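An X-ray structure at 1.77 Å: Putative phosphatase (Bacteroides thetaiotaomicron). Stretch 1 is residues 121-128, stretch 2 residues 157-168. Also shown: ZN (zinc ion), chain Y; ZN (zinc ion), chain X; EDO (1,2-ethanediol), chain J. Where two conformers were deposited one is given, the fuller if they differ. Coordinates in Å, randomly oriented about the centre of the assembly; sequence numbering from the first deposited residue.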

# COMPACT_ATOMS: atom_id res chain seq x y z
N GLY A 121 -5.98 29.70 29.26
CA GLY A 121 -5.55 30.88 28.51
C GLY A 121 -4.18 30.73 27.86
O GLY A 121 -3.82 29.64 27.40
N TRP A 122 -3.44 31.83 27.83
CA TRP A 122 -2.09 31.89 27.25
C TRP A 122 -1.09 32.29 28.32
O TRP A 122 -1.34 33.20 29.13
CB TRP A 122 -2.03 32.90 26.09
CG TRP A 122 -2.84 32.52 24.88
CD1 TRP A 122 -4.20 32.32 24.82
CD2 TRP A 122 -2.36 32.33 23.54
NE1 TRP A 122 -4.58 31.98 23.54
CE2 TRP A 122 -3.47 31.98 22.74
CE3 TRP A 122 -1.10 32.40 22.94
CZ2 TRP A 122 -3.36 31.73 21.38
CZ3 TRP A 122 -0.99 32.14 21.59
CH2 TRP A 122 -2.11 31.81 20.82
N ARG A 123 0.05 31.60 28.32
CA ARG A 123 1.10 31.86 29.27
C ARG A 123 2.42 31.36 28.69
O ARG A 123 2.51 30.21 28.23
CB ARG A 123 0.80 31.14 30.59
CG ARG A 123 1.84 31.38 31.72
CD ARG A 123 1.59 30.49 32.95
NE ARG A 123 0.22 30.66 33.42
CZ ARG A 123 -0.21 31.69 34.14
NH1 ARG A 123 0.61 32.68 34.50
NH2 ARG A 123 -1.49 31.75 34.49
N ASP A 124 3.41 32.24 28.69
CA ASP A 124 4.75 31.90 28.26
C ASP A 124 5.48 31.26 29.44
O ASP A 124 5.12 31.48 30.60
CB ASP A 124 5.51 33.12 27.75
CG ASP A 124 5.05 33.58 26.37
OD1 ASP A 124 4.28 32.87 25.68
OD2 ASP A 124 5.49 34.66 25.95
N GLY A 125 6.51 30.47 29.16
CA GLY A 125 7.26 29.78 30.20
C GLY A 125 7.69 28.36 29.86
O GLY A 125 7.71 27.97 28.70
N PRO A 126 8.03 27.58 30.89
CA PRO A 126 8.53 26.21 30.72
C PRO A 126 7.51 25.23 30.14
O PRO A 126 6.29 25.37 30.38
CB PRO A 126 8.92 25.80 32.15
CG PRO A 126 8.02 26.60 33.02
CD PRO A 126 7.84 27.92 32.32
N PHE A 127 7.98 24.25 29.37
CA PHE A 127 7.08 23.24 28.83
C PHE A 127 6.42 22.42 29.95
O PHE A 127 5.26 22.02 29.82
CB PHE A 127 7.76 22.22 27.90
CG PHE A 127 8.35 22.79 26.63
CD1 PHE A 127 8.06 24.07 26.18
CD2 PHE A 127 9.09 21.96 25.81
CE1 PHE A 127 8.61 24.55 24.99
CE2 PHE A 127 9.62 22.42 24.61
CZ PHE A 127 9.38 23.72 24.20
N ASP A 128 7.17 22.15 31.01
CA ASP A 128 6.70 21.34 32.14
C ASP A 128 6.50 22.16 33.40
O ASP A 128 7.04 23.25 33.53
CB ASP A 128 7.72 20.24 32.44
CG ASP A 128 7.89 19.28 31.29
OD1 ASP A 128 6.86 18.87 30.69
OD2 ASP A 128 9.05 18.93 30.99
N CYS A 157 3.29 30.92 13.99
CA CYS A 157 2.52 32.11 13.70
C CYS A 157 1.05 31.72 13.70
O CYS A 157 0.70 30.55 13.41
CB CYS A 157 2.91 32.76 12.37
SG CYS A 157 2.64 31.80 10.88
N TYR A 158 0.20 32.69 14.00
CA TYR A 158 -1.22 32.46 14.20
C TYR A 158 -2.14 33.40 13.47
O TYR A 158 -1.91 34.60 13.43
CB TYR A 158 -1.57 32.67 15.67
CG TYR A 158 -0.83 31.82 16.67
CD1 TYR A 158 -1.21 30.50 16.89
CD2 TYR A 158 0.19 32.35 17.44
CE1 TYR A 158 -0.57 29.72 17.83
CE2 TYR A 158 0.85 31.56 18.40
CZ TYR A 158 0.46 30.24 18.58
OH TYR A 158 1.09 29.45 19.52
N ASP A 159 -3.23 32.85 12.96
CA ASP A 159 -4.28 33.63 12.37
C ASP A 159 -5.23 34.00 13.53
O ASP A 159 -6.15 33.23 13.85
CB ASP A 159 -4.98 32.80 11.29
CG ASP A 159 -6.07 33.56 10.55
OD1 ASP A 159 -6.40 34.71 10.93
OD2 ASP A 159 -6.61 33.01 9.57
N GLY A 160 -4.98 35.15 14.17
CA GLY A 160 -5.79 35.64 15.31
C GLY A 160 -5.05 35.97 16.61
O GLY A 160 -5.69 36.33 17.61
N HIS A 161 -3.72 35.80 16.63
CA HIS A 161 -2.85 36.14 17.78
C HIS A 161 -1.69 36.90 17.14
O HIS A 161 -0.99 36.34 16.30
CB HIS A 161 -2.39 34.90 18.53
CG HIS A 161 -1.61 35.19 19.77
ND1 HIS A 161 -2.21 35.51 20.97
CD2 HIS A 161 -0.28 35.23 19.99
CE1 HIS A 161 -1.28 35.71 21.89
NE2 HIS A 161 -0.09 35.55 21.32
N LYS A 162 -1.48 38.14 17.58
CA LYS A 162 -0.50 39.06 16.95
C LYS A 162 0.95 39.01 17.45
O LYS A 162 1.66 40.01 17.39
CB LYS A 162 -0.99 40.52 17.04
CG LYS A 162 -0.17 41.44 16.15
CD LYS A 162 -0.65 42.88 16.15
CE LYS A 162 0.37 43.76 15.45
NZ LYS A 162 0.04 45.21 15.50
N ALA A 163 1.34 37.90 18.06
CA ALA A 163 2.75 37.63 18.34
C ALA A 163 3.16 36.33 17.64
O ALA A 163 2.37 35.39 17.56
CB ALA A 163 2.98 37.53 19.86
N ILE A 164 4.37 36.32 17.09
CA ILE A 164 4.98 35.11 16.56
C ILE A 164 5.79 34.55 17.74
O ILE A 164 6.65 35.23 18.29
CB ILE A 164 5.87 35.37 15.34
CG1 ILE A 164 5.01 35.78 14.14
CG2 ILE A 164 6.73 34.13 14.99
CD1 ILE A 164 5.82 36.26 12.94
N GLN A 165 5.49 33.33 18.14
CA GLN A 165 6.14 32.71 19.29
C GLN A 165 7.29 31.79 18.91
O GLN A 165 7.36 31.28 17.78
CB GLN A 165 5.11 31.94 20.12
CG GLN A 165 4.05 32.84 20.77
CD GLN A 165 3.15 32.07 21.72
OE1 GLN A 165 2.53 31.07 21.34
NE2 GLN A 165 3.09 32.52 22.98
N LEU A 166 8.20 31.63 19.87
CA LEU A 166 9.34 30.75 19.75
C LEU A 166 9.16 29.57 20.70
O LEU A 166 9.08 29.76 21.92
CB LEU A 166 10.64 31.48 20.12
CG LEU A 166 11.89 30.61 20.21
CD1 LEU A 166 12.19 29.87 18.90
CD2 LEU A 166 13.09 31.46 20.65
N ILE A 167 9.12 28.37 20.12
CA ILE A 167 9.09 27.11 20.86
C ILE A 167 10.58 26.68 20.86
O ILE A 167 11.08 26.21 19.83
CB ILE A 167 8.19 26.06 20.15
CG1 ILE A 167 6.76 26.60 20.00
CG2 ILE A 167 8.24 24.71 20.88
CD1 ILE A 167 5.91 25.87 18.87
N ASP A 168 11.28 26.89 21.98
CA ASP A 168 12.72 26.60 22.06
C ASP A 168 12.88 25.19 22.60
O ASP A 168 12.70 24.93 23.79
CB ASP A 168 13.46 27.65 22.91
CG ASP A 168 14.99 27.57 22.77
OD1 ASP A 168 15.51 26.45 22.65
OD2 ASP A 168 15.67 28.64 22.80
ZN ZN Y . -4.23 35.80 21.47
ZN ZN X . 17.48 29.18 22.02
C1 EDO J . 4.15 18.81 29.17
O1 EDO J . 4.97 17.64 29.04
C2 EDO J . 2.90 18.66 28.30
O2 EDO J . 1.81 19.43 28.83
O HOH W 1 18.06 27.41 22.20
O HOH W 2 19.53 29.66 21.49
O HOH W 3 17.04 30.97 22.44
O HOH W 4 18.18 29.74 24.14
O HOH W 5 -5.58 34.57 20.75

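The two stretches meet mainly through side chains, burying 340 Å² with no hydrogen bond between them. Trp122 dominates. Its CA-to-CB bond points toward stretch 2, and chi1 in the m well (-67°) with chi2 of 61° lays the indole against two aromatic partners at once. One face of its six-membered ring stacks on the His161 imidazole, centroids 3.8 Å apart and planes only 10° from parallel, with Trp122 CE3 3.5 Å from His161 CE1. The edge of the same ring meets the face of Tyr158, planes at 76°, Trp122 CZ3 lying 3.7 Å from Tyr158 CE2. A broad, flat indole suits both demands.

His161, with chi1 t and chi2 82°, can stack and still bind zinc: His161 ND1 sits 2.1 Å from ZN of chain Y. Tyr158, chi1 m, offers its ring to the tryptophan while its OH donates to Gln165 OE1 (2.8 Å), tying together two residues of stretch 2. Gln165 points its CA-to-CB bond toward stretch 1 and, with chi1 m and chi2 t, brings its amide near Asp124, but the 3.0 Å approach of its NE2 to Asp124 OD1 has too poor an angle for a hydrogen bond; NE2 is satisfied elsewhere in the structure.

Farther along, buried Phe127 points its CA-to-CB bond sideways, yet with chi1 m (-64°) and chi2 -13° its ring tip comes nearer, bringing Phe127 CZ 3.6 Å from Ile167 CG2, an apolar contact, while the same CZ lies 3.6 Å from the carbonyl O of Asp168. A large apolar ring suits this buried place beside the isoleucine methyl.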